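Local coordinates for protein malate dehydrogenase (PDB 4BGV) that probably catalyses the reversible, NAD-dependent oxidation of (S)-malate to oxaloacetate, a step of the tricarboxylic acid cycle, at residues I8-V13 with E40-D45; A22-G27 with M241-V246. All blocks are in the same frame, centred on the assembly; numbering follows the deposited sequence.

Contact 1 of 2, residues I8-V13 with E40-D45; sequences IGAGAV and EGKALD
Lys42 reaches from helix 38-47 to the backbone of Ala10, in the glycine-rich turn that links strand 4-8 to helix 12-23 in the Rossmann fold. This turn carries the GxGxxG pattern at Gly9, Gly11 and Gly14 and by similarity binds NAD(+); here the enzyme is in its apo form. The ammonium donates a 2.7 Å hydrogen bond from Lys42 NZ to Ala10 O. It comes in at a C=O...N angle of 152° and lies a little off the carbonyl plane. The lysine chain does not run straight out: it turns at chi2 (-72°) and again at chi4 (69°), and this double bend wraps it alongside the carbonyl, with CG 3.6 Å and CE 3.7 Å from Ala10 O. Ala10 points its methyl toward the helix, where it also meets Leu38 and Ala39, while its N bonds to Asp33 OD2, so both polar backbone atoms of this residue are held. With an alanine here instead of the lysine, the Ala10 carbonyl is likely to lose this donor, and a gap would probably open between turn and helix. On the same helix, Asp45 accepts hydrogen bonds from Tyr225, Phe231, Tyr232 and Ala233 of the second subunit, and Lys42 itself packs on Tyr225 of that subunit. Beyond its bond, the ammonium passes Gly11, with NZ 3.7 Å from Gly11 O.

Contact 2 of 2, residues A22-G27 with M241-V246; sequences AIRQTG and MVESIV
The turn after helix 12-23 in the NAD-binding domain, closed by a Schellman motif with Gln25 at positive phi, meets the last turns of helix 232-246 from the C-terminal domain. A two-pronged salt bridge joins the segments directly. Arg24 presents the NE edge of its guanidinium side-on, NE to Glu243 OE1 at 2.7 Å and NH2 to Glu243 OE2 at 2.7 Å, both bonds nearly straight. The two flat groups are only 29° apart, and OE2 is met on its syn lone pair. The bend at chi3 of Arg24 (72°) turns the guanidinium to offer that edge. Glu243 has CG between its backbone N and carbonyl carbon (chi1 76°), a less common position in a helix, and then runs extended to the arginine. Two waters link OE1 to Thr26 OG1; one of them also donates to Arg24 O. OE1 thus takes two water bonds besides the arginine's, which should fix the turn of the carboxylate. Thr26 divides its roles: OG1 faces the waters, whereas CG2, anti to the backbone N, lies against the helix, 4.0 Å from Glu243 CB and 4.0 Å from Val246 CB. Val246 CG1 also rests 3.6 Å from Thr26 O. Arg249 forms a second salt bridge to Glu243 OE2, and Trp53 of the second subunit packs on Arg24. Thr26, Val242 and Val246 all touch Ile5 of strand 4-8, and Val242 and Val246 reach Val78 of strand 78-81, which places helix 232-246 against the parallel sheet.

Overall arrangement
From the N terminus, strand 4-8 leads into the first half of contact 1, and helix 12-23 then carries the chain to the first half of contact 2. After strand 28-33 the chain enters helix 38-47, where contact 1 closes a short loop within the NAD-binding domain. Contact 2 closes only some 200 residues later, when helix 232-246 of the C-terminal domain packs against the parallel sheet. The segments alternate, so the two loops cross. Helix 12-23 joins them: contact 1 lies at its start and contact 2 at its end, with centres about 17 Å apart and no touch between them. Both contacts also touch the second subunit.

Contact 1 of 2, residues I8-V13 with E40-D45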
ATOM      1  N   ILE A   8       6.202  11.455  21.883  1.00  9.60           N
ATOM      2  CA  ILE A   8       6.639  11.486  23.271  1.00 11.47           C
ATOM      3  C   ILE A   8       6.042  10.267  23.976  1.00 10.96           C
ATOM      4  O   ILE A   8       4.817  10.129  24.075  1.00 11.15           O
ATOM      5  CB  ILE A   8       6.221  12.806  23.951  1.00  8.59           C
ATOM      6  CG1 ILE A   8       6.812  14.007  23.206  1.00 13.15           C
ATOM      7  CG2 ILE A   8       6.656  12.824  25.422  1.00 13.88           C
ATOM      8  CD1 ILE A   8       6.440  15.359  23.839  1.00 15.21           C
ATOM      9  N   GLY A   9       6.912   9.370  24.428  1.00  9.15           N
ATOM     10  CA  GLY A   9       6.501   8.101  25.017  1.00 12.80           C
ATOM     11  C   GLY A   9       6.870   6.970  24.072  1.00 14.22           C
ATOM     12  O   GLY A   9       6.433   6.951  22.917  1.00 11.84           O
ATOM     13  N   ALA A  10       7.691   6.041  24.549  1.00 11.45           N
ATOM     14  CA  ALA A  10       8.137   4.920  23.725  1.00  9.57           C
ATOM     15  C   ALA A  10       7.647   3.569  24.246  1.00 12.74           C
ATOM     16  O   ALA A  10       8.224   2.534  23.935  1.00 12.66           O
ATOM     17  CB  ALA A  10       9.663   4.932  23.589  1.00  8.29           C
ATOM     18  N   GLY A  11       6.569   3.585  25.027  1.00 13.35           N
ATOM     19  CA  GLY A  11       5.921   2.359  25.459  1.00 14.31           C
ATOM     20  C   GLY A  11       5.119   1.772  24.307  1.00 14.37           C
ATOM     21  O   GLY A  11       5.300   2.168  23.157  1.00 12.19           O
ATOM     22  N   ALA A  12       4.222   0.840  24.610  1.00 12.06           N
ATOM     23  CA  ALA A  12       3.482   0.134  23.557  1.00 15.15           C
ATOM     24  C   ALA A  12       2.740   1.089  22.621  1.00  9.77           C
ATOM     25  O   ALA A  12       2.789   0.941  21.411  1.00  9.71           O
ATOM     26  CB  ALA A  12       2.491  -0.875  24.181  1.00 12.29           C
ATOM     27  N   VAL A  13       2.041   2.068  23.176  1.00 10.98           N
ATOM     28  CA  VAL A  13       1.269   2.950  22.296  1.00 12.25           C
ATOM     29  C   VAL A  13       2.178   3.829  21.442  1.00  9.07           C
ATOM     30  O   VAL A  13       2.020   3.890  20.232  1.00  9.35           O
ATOM     31  CB  VAL A  13       0.219   3.794  23.069  1.00 12.84           C
ATOM     32  CG1 VAL A  13      -0.452   4.815  22.136  1.00 10.18           C
ATOM     33  CG2 VAL A  13      -0.840   2.871  23.657  1.00 14.62           C
ATOM     34  N   GLU A  40      15.504   4.942  21.966  1.00 11.13           N
ATOM     35  CA  GLU A  40      16.552   4.574  21.005  1.00 10.20           C
ATOM     36  C   GLU A  40      16.368   3.126  20.507  1.00 12.29           C
ATOM     37  O   GLU A  40      16.533   2.830  19.311  1.00  9.99           O
ATOM     38  CB  GLU A  40      17.943   4.767  21.639  1.00 15.13           C
ATOM     39  CG  GLU A  40      19.093   4.225  20.817  1.00 22.97           C
ATOM     40  CD  GLU A  40      20.461   4.564  21.408  1.00 30.32           C
ATOM     41  OE1 GLU A  40      20.511   5.240  22.459  1.00 28.95           O
ATOM     42  OE2 GLU A  40      21.482   4.157  20.806  1.00 31.85           O
ATOM     43  N   GLY A  41      16.016   2.229  21.421  1.00 11.53           N
ATOM     44  CA  GLY A  41      15.799   0.838  21.062  1.00 11.73           C
ATOM     45  C   GLY A  41      14.591   0.652  20.158  1.00 11.21           C
ATOM     46  O   GLY A  41      14.664  -0.083  19.164  1.00  9.80           O
ATOM     47  N   LYS A  42      13.479   1.305  20.487  1.00  9.93           N
ATOM     48  CA  LYS A  42      12.272   1.179  19.664  1.00  9.11           C
ATOM     49  C   LYS A  42      12.528   1.749  18.275  1.00 11.85           C
ATOM     50  O   LYS A  42      12.156   1.132  17.268  1.00  6.96           O
ATOM     51  CB  LYS A  42      11.061   1.870  20.325  1.00  8.15           C
ATOM     52  CG  LYS A  42      10.614   1.220  21.632  1.00 10.82           C
ATOM     53  CD  LYS A  42       9.936  -0.135  21.407  1.00 10.56           C
ATOM     54  CE  LYS A  42       9.408  -0.778  22.716  1.00 12.71           C
ATOM     55  NZ  LYS A  42       8.238  -0.050  23.300  1.00  9.31           N
ATOM     56  N   ALA A  43      13.188   2.909  18.219  1.00  7.37           N
ATOM     57  CA  ALA A  43      13.517   3.536  16.936  1.00 11.95           C
ATOM     58  C   ALA A  43      14.404   2.644  16.069  1.00 11.31           C
ATOM     59  O   ALA A  43      14.164   2.494  14.866  1.00 10.21           O
ATOM     60  CB  ALA A  43      14.194   4.878  17.157  1.00 11.76           C
ATOM     61  N   LEU A  44      15.418   2.040  16.678  1.00  8.42           N
ATOM     62  CA  LEU A  44      16.348   1.219  15.905  1.00  9.33           C
ATOM     63  C   LEU A  44      15.671  -0.061  15.390  1.00  8.98           C
ATOM     64  O   LEU A  44      15.926  -0.504  14.271  1.00  9.94           O
ATOM     65  CB  LEU A  44      17.602   0.877  16.728  1.00 10.32           C
ATOM     66  CG  LEU A  44      18.725   0.124  15.985  1.00 11.04           C
ATOM     67  CD1 LEU A  44      19.142   0.868  14.713  1.00 11.59           C
ATOM     68  CD2 LEU A  44      19.960  -0.097  16.877  1.00 10.29           C
ATOM     69  N   ASP A  45      14.829  -0.657  16.225  1.00  8.14           N
ATOM     70  CA  ASP A  45      14.138  -1.897  15.877  1.00  7.67           C
ATOM     71  C   ASP A  45      13.194  -1.585  14.726  1.00  9.26           C
ATOM     72  O   ASP A  45      13.093  -2.343  13.770  1.00  9.15           O
ATOM     73  CB  ASP A  45      13.364  -2.406  17.108  1.00  9.37           C
ATOM     74  CG  ASP A  45      12.905  -3.865  16.984  1.00  9.24           C
ATOM     75  OD1 ASP A  45      13.279  -4.573  16.014  1.00  8.73           O
ATOM     76  OD2 ASP A  45      12.156  -4.305  17.883  1.00  8.86           O
TER

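Contact 2 of 2, residues A22-G27 with M241-V246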
ATOM      1  N   ALA A  22       5.716   4.945  10.148  1.00  6.14           N
ATOM      2  CA  ALA A  22       6.778   4.514   9.220  1.00  6.72           C
ATOM      3  C   ALA A  22       6.197   3.698   8.075  1.00  6.13           C
ATOM      4  O   ALA A  22       6.490   3.961   6.904  1.00  7.93           O
ATOM      5  CB  ALA A  22       7.861   3.720   9.953  1.00  8.71           C
ATOM      6  N   ILE A  23       5.369   2.708   8.412  1.00  6.32           N
ATOM      7  CA  ILE A  23       4.685   1.905   7.389  1.00  7.23           C
ATOM      8  C   ILE A  23       3.888   2.768   6.400  1.00  7.72           C
ATOM      9  O   ILE A  23       3.912   2.529   5.196  1.00  9.74           O
ATOM     10  CB  ILE A  23       3.771   0.848   8.055  1.00  8.27           C
ATOM     11  CG1 ILE A  23       4.653  -0.176   8.789  1.00  6.50           C
ATOM     12  CG2 ILE A  23       2.840   0.182   7.033  1.00 10.44           C
ATOM     13  CD1 ILE A  23       3.927  -0.982   9.859  1.00  9.91           C
ATOM     14  N   ARG A  24       3.167   3.757   6.917  1.00  6.11           N
ATOM     15  CA  ARG A  24       2.357   4.632   6.080  1.00  7.30           C
ATOM     16  C   ARG A  24       3.183   5.783   5.510  1.00 11.36           C
ATOM     17  O   ARG A  24       2.653   6.666   4.825  1.00 10.84           O
ATOM     18  CB  ARG A  24       1.146   5.143   6.870  1.00  7.22           C
ATOM     19  CG  ARG A  24       0.230   3.983   7.284  1.00  9.12           C
ATOM     20  CD  ARG A  24      -0.889   4.434   8.214  1.00  8.76           C
ATOM     21  NE  ARG A  24      -1.935   5.234   7.570  1.00  9.52           N
ATOM     22  CZ  ARG A  24      -2.985   4.706   6.943  1.00 12.26           C
ATOM     23  NH1 ARG A  24      -3.077   3.383   6.821  1.00 12.61           N
ATOM     24  NH2 ARG A  24      -3.932   5.485   6.404  1.00 10.95           N
ATOM     25  N   GLN A  25       4.482   5.750   5.785  1.00  7.17           N
ATOM     26  CA  GLN A  25       5.440   6.708   5.211  1.00  7.68           C
ATOM     27  C   GLN A  25       5.069   8.169   5.465  1.00  9.43           C
ATOM     28  O   GLN A  25       5.229   9.046   4.597  1.00  9.38           O
ATOM     29  CB  GLN A  25       5.656   6.402   3.720  1.00  9.30           C
ATOM     30  CG  GLN A  25       6.164   4.978   3.529  1.00 10.20           C
ATOM     31  CD  GLN A  25       6.524   4.603   2.093  1.00 17.42           C
ATOM     32  OE1 GLN A  25       6.520   5.435   1.191  1.00 20.07           O
ATOM     33  NE2 GLN A  25       6.847   3.330   1.889  1.00 19.95           N
ATOM     34  N   THR A  26       4.606   8.432   6.683  1.00  8.00           N
ATOM     35  CA  THR A  26       4.064   9.745   7.011  1.00  8.47           C
ATOM     36  C   THR A  26       5.139  10.826   7.043  1.00 10.73           C
ATOM     37  O   THR A  26       4.907  11.948   6.588  1.00 14.78           O
ATOM     38  CB  THR A  26       3.267   9.704   8.322  1.00 12.91           C
ATOM     39  OG1 THR A  26       2.304   8.646   8.229  1.00  9.87           O
ATOM     40  CG2 THR A  26       2.533  11.034   8.578  1.00 12.10           C
ATOM     41  N   GLY A  27       6.319  10.490   7.567  1.00  7.81           N
ATOM     42  CA  GLY A  27       7.414  11.443   7.640  1.00  8.49           C
ATOM     43  C   GLY A  27       8.507  10.879   8.523  1.00  7.97           C
ATOM     44  O   GLY A  27       8.402   9.749   8.967  1.00  8.84           O
ATOM     45  N   MET A 241      -5.160  10.352  12.414  1.00  8.73           N
ATOM     46  CA  MET A 241      -5.249  11.766  12.806  1.00  6.94           C
ATOM     47  C   MET A 241      -3.967  12.516  12.436  1.00  9.53           C
ATOM     48  O   MET A 241      -4.022  13.598  11.852  1.00  8.64           O
ATOM     49  CB  MET A 241      -5.482  11.909  14.308  1.00  6.38           C
ATOM     50  CG  MET A 241      -6.864  11.457  14.764  1.00  7.16           C
ATOM     51  SD  MET A 241      -6.966  11.194  16.555  1.00 11.06           S
ATOM     52  CE  MET A 241      -6.768  12.862  17.201  1.00 15.19           C
ATOM     53  N   VAL A 242      -2.817  11.935  12.778  1.00  7.02           N
ATOM     54  CA  VAL A 242      -1.536  12.587  12.502  1.00  5.98           C
ATOM     55  C   VAL A 242      -1.324  12.812  10.993  1.00  8.34           C
ATOM     56  O   VAL A 242      -0.917  13.903  10.554  1.00  7.87           O
ATOM     57  CB  VAL A 242      -0.363  11.750  13.053  1.00  9.54           C
ATOM     58  CG1 VAL A 242       0.988  12.365  12.637  1.00  5.55           C
ATOM     59  CG2 VAL A 242      -0.475  11.608  14.586  1.00 11.85           C
ATOM     60  N   GLU A 243      -1.608  11.791  10.192  1.00  6.78           N
ATOM     61  CA  GLU A 243      -1.362  11.915   8.753  1.00  8.28           C
ATOM     62  C   GLU A 243      -2.333  12.920   8.112  1.00  8.34           C
ATOM     63  O   GLU A 243      -2.005  13.548   7.097  1.00  8.69           O
ATOM     64  CB  GLU A 243      -1.423  10.540   8.059  1.00  6.96           C
ATOM     65  CG  GLU A 243      -2.827  10.017   7.875  1.00  8.55           C
ATOM     66  CD  GLU A 243      -2.869   8.603   7.318  1.00 12.29           C
ATOM     67  OE1 GLU A 243      -1.804   7.953   7.221  1.00 15.36           O
ATOM     68  OE2 GLU A 243      -3.975   8.152   6.977  1.00 10.69           O
ATOM     69  N   SER A 244      -3.519  13.096   8.695  1.00  5.77           N
ATOM     70  CA  SER A 244      -4.445  14.090   8.150  1.00  6.18           C
ATOM     71  C   SER A 244      -3.875  15.497   8.326  1.00  7.79           C
ATOM     72  O   SER A 244      -4.102  16.380   7.493  1.00  7.95           O
ATOM     73  CB  SER A 244      -5.844  13.999   8.788  1.00  8.69           C
ATOM     74  OG  SER A 244      -6.791  14.782   8.053  1.00  9.64           O
ATOM     75  N   ILE A 245      -3.154  15.723   9.417  1.00  8.90           N
ATOM     76  CA  ILE A 245      -2.468  17.017   9.588  1.00  7.89           C
ATOM     77  C   ILE A 245      -1.279  17.153   8.633  1.00  8.14           C
ATOM     78  O   ILE A 245      -1.191  18.114   7.840  1.00  8.38           O
ATOM     79  CB  ILE A 245      -1.950  17.203  11.033  1.00  7.19           C
ATOM     80  CG1 ILE A 245      -3.108  17.120  12.023  1.00  6.32           C
ATOM     81  CG2 ILE A 245      -1.233  18.563  11.180  1.00  8.02           C
ATOM     82  CD1 ILE A 245      -2.679  17.178  13.477  1.00  7.40           C
ATOM     83  N   VAL A 246      -0.364  16.190   8.715  1.00  6.76           N
ATOM     84  CA  VAL A 246       0.874  16.220   7.932  1.00  9.13           C
ATOM     85  C   VAL A 246       0.603  16.318   6.438  1.00 10.70           C
ATOM     86  O   VAL A 246       1.236  17.104   5.716  1.00 10.23           O
ATOM     87  CB  VAL A 246       1.752  14.980   8.238  1.00 11.14           C
ATOM     88  CG1 VAL A 246       2.922  14.872   7.272  1.00 12.45           C
ATOM     89  CG2 VAL A 246       2.249  15.044   9.684  1.00 11.63           C
TER
HETATM   90  O   HOH W   1       0.791   8.799   5.936  1.00 14.89           O
HETATM   91  O   HOH W   2      -0.056   7.620   9.328  1.00 26.50           O